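Long-range contact in 3-oxoacyl-[acyl-carrier-protein] synthase (Arabidopsis thaliana, PDB 2IX4), which catalyses the chain-elongating condensation of mitochondrial fatty acid synthesis, adding two carbons from malonyl-ACP to a growing acyl chain: residues 3-8 with 269-274. Sequence-based numbering, arbitrary orientation.
Sequences VVVTGL and KIYAEL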
loop_
_atom_site.group_PDB
_atom_site.type_symbol
_atom_site.label_atom_id
_atom_site.label_comp_id
_atom_site.label_asym_id
_atom_site.label_seq_id
_atom_site.Cartn_x
_atom_site.Cartn_y
_atom_site.Cartn_z
ATOM N N VAL A 3 -20.254 -8.956 -7.169
ATOM C CA VAL A 3 -18.905 -9.515 -7.242
ATOM C C VAL A 3 -18.871 -10.901 -6.604
ATOM O O VAL A 3 -19.260 -11.073 -5.446
ATOM C CB VAL A 3 -17.863 -8.580 -6.566
ATOM C CG1 VAL A 3 -16.453 -9.149 -6.692
ATOM C CG2 VAL A 3 -17.929 -7.175 -7.174
ATOM N N VAL A 4 -18.416 -11.885 -7.373
ATOM C CA VAL A 4 -18.335 -13.262 -6.891
ATOM C C VAL A 4 -16.901 -13.798 -6.913
ATOM O O VAL A 4 -16.025 -13.237 -7.576
ATOM C CB VAL A 4 -19.283 -14.228 -7.667
ATOM C CG1 VAL A 4 -20.740 -13.834 -7.475
ATOM C CG2 VAL A 4 -18.917 -14.306 -9.148
ATOM N N VAL A 5 -16.679 -14.884 -6.180
ATOM C CA VAL A 5 -15.370 -15.514 -6.084
ATOM C C VAL A 5 -15.386 -16.777 -6.934
ATOM O O VAL A 5 -16.227 -17.656 -6.726
ATOM C CB VAL A 5 -15.021 -15.864 -4.620
ATOM C CG1 VAL A 5 -13.640 -16.498 -4.534
ATOM C CG2 VAL A 5 -15.090 -14.619 -3.739
ATOM N N THR A 6 -14.462 -16.862 -7.890
ATOM C CA THR A 6 -14.429 -17.980 -8.835
ATOM C C THR A 6 -13.139 -18.801 -8.774
ATOM O O THR A 6 -13.029 -19.833 -9.433
ATOM C CB THR A 6 -14.667 -17.503 -10.292
ATOM O OG1 THR A 6 -13.767 -16.434 -10.607
ATOM C CG2 THR A 6 -16.096 -17.026 -10.480
ATOM N N GLY A 7 -12.171 -18.348 -7.982
ATOM C CA GLY A 7 -10.905 -19.061 -7.843
ATOM C C GLY A 7 -10.242 -18.798 -6.510
ATOM O O GLY A 7 -10.256 -17.670 -6.022
ATOM N N LEU A 8 -9.669 -19.847 -5.924
ATOM C CA LEU A 8 -8.959 -19.743 -4.648
ATOM C C LEU A 8 -7.533 -20.273 -4.781
ATOM O O LEU A 8 -7.294 -21.278 -5.456
ATOM C CB LEU A 8 -9.700 -20.512 -3.545
ATOM C CG LEU A 8 -11.176 -20.226 -3.229
ATOM C CD1 LEU A 8 -11.694 -21.220 -2.206
ATOM C CD2 LEU A 8 -11.390 -18.811 -2.729
ATOM N N LYS A 269 -17.622 -21.790 -12.075
ATOM C CA LYS A 269 -18.166 -22.182 -10.785
ATOM C C LYS A 269 -17.934 -21.055 -9.788
ATOM O O LYS A 269 -16.887 -20.409 -9.795
ATOM C CB LYS A 269 -17.610 -23.532 -10.302
ATOM C CG LYS A 269 -16.096 -23.635 -10.153
ATOM C CD LYS A 269 -15.664 -23.536 -8.692
ATOM C CE LYS A 269 -14.430 -24.392 -8.414
ATOM N NZ LYS A 269 -13.300 -24.087 -9.333
ATOM N N ILE A 270 -18.935 -20.808 -8.958
ATOM C CA ILE A 270 -18.912 -19.682 -8.043
ATOM C C ILE A 270 -18.913 -20.188 -6.605
ATOM O O ILE A 270 -19.790 -20.958 -6.209
ATOM C CB ILE A 270 -20.108 -18.736 -8.305
ATOM C CG1 ILE A 270 -19.988 -18.107 -9.699
ATOM C CG2 ILE A 270 -20.189 -17.661 -7.233
ATOM C CD1 ILE A 270 -21.285 -17.552 -10.253
ATOM N N TYR A 271 -17.916 -19.759 -5.836
ATOM C CA TYR A 271 -17.805 -20.139 -4.433
ATOM C C TYR A 271 -18.811 -19.379 -3.573
ATOM O O TYR A 271 -19.549 -19.982 -2.793
ATOM C CB TYR A 271 -16.385 -19.886 -3.914
ATOM C CG TYR A 271 -15.344 -20.872 -4.405
ATOM C CD1 TYR A 271 -14.526 -20.565 -5.489
ATOM C CD2 TYR A 271 -15.173 -22.109 -3.778
ATOM C CE1 TYR A 271 -13.564 -21.461 -5.941
ATOM C CE2 TYR A 271 -14.213 -23.014 -4.224
ATOM C CZ TYR A 271 -13.413 -22.681 -5.306
ATOM O OH TYR A 271 -12.460 -23.566 -5.758
ATOM N N ALA A 272 -18.832 -18.057 -3.731
ATOM C CA ALA A 272 -19.631 -17.166 -2.893
ATOM C C ALA A 272 -19.663 -15.768 -3.499
ATOM O O ALA A 272 -18.938 -15.484 -4.451
ATOM C CB ALA A 272 -19.052 -17.108 -1.472
ATOM N N GLU A 273 -20.509 -14.904 -2.942
ATOM C CA GLU A 273 -20.537 -13.491 -3.293
ATOM C C GLU A 273 -19.865 -12.698 -2.178
ATOM O O GLU A 273 -20.021 -13.025 -0.999
ATOM C CB GLU A 273 -21.982 -13.015 -3.483
ATOM C CG GLU A 273 -22.122 -11.539 -3.859
ATOM C CD GLU A 273 -23.563 -11.058 -3.955
ATOM O OE1 GLU A 273 -24.487 -11.805 -3.567
ATOM O OE2 GLU A 273 -23.770 -9.917 -4.419
ATOM N N LEU A 274 -19.109 -11.669 -2.548
ATOM C CA LEU A 274 -18.592 -10.721 -1.569
ATOM C C LEU A 274 -19.614 -9.594 -1.427
ATOM O O LEU A 274 -19.824 -8.820 -2.363
ATOM C CB LEU A 274 -17.224 -10.181 -1.991
ATOM C CG LEU A 274 -16.308 -9.655 -0.878
ATOM C CD1 LEU A 274 -14.884 -9.569 -1.395
ATOM C CD2 LEU A 274 -16.752 -8.310 -0.316
HETATM O O HOH W 1 -21.464 -8.259 -4.606
HETATM O O HOH W 2 -14.463 -20.942 -11.225
#
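Val-4 and Glu-273 form an antiparallel non-hydrogen-bonded pair, and the backbone bonds Leu-274 N to Val-3 O, Val-5 N to Ala-272 O and Tyr-271 N to Val-5 O (the last 2.8 Å) join the two segments. One water takes the N-H of Val-3 and donates to Leu-274 O and Glu-273 OE2. Glu-273 also forms a salt bridge with Arg-2. Val-4 CB packs on Ile-270 CG2 at 3.6 Å, and Ile-270 CG1 reaches Thr-6 CG2. Strand 3-12 lies between strands 272-281 and 251-259 in the thiolase-type fold of the ketosynthases, and the contact joins the first strand of the chain to one in its C-terminal half. Tyr-271 has CG anti to its carbonyl carbon (chi1 -74°), which brings one ring face under Leu-8. Leu-8 CD1 sits over that face of the Tyr-271 ring in a CH-pi contact, 3.8 Å from the ring centroid and 16° off the normal. Val-5 O lies near the ring edge. Tyr-271 OH is hydrogen-bonded to Asp-102 OD2, which also accepts a hydrogen bond from Leu-8 N, while Asp-102 OD1 forms a salt bridge with Lys-269 NZ. An alanine in place of Tyr-271 would probably leave a gap under Leu-8 and deprive Asp-102 of one partner.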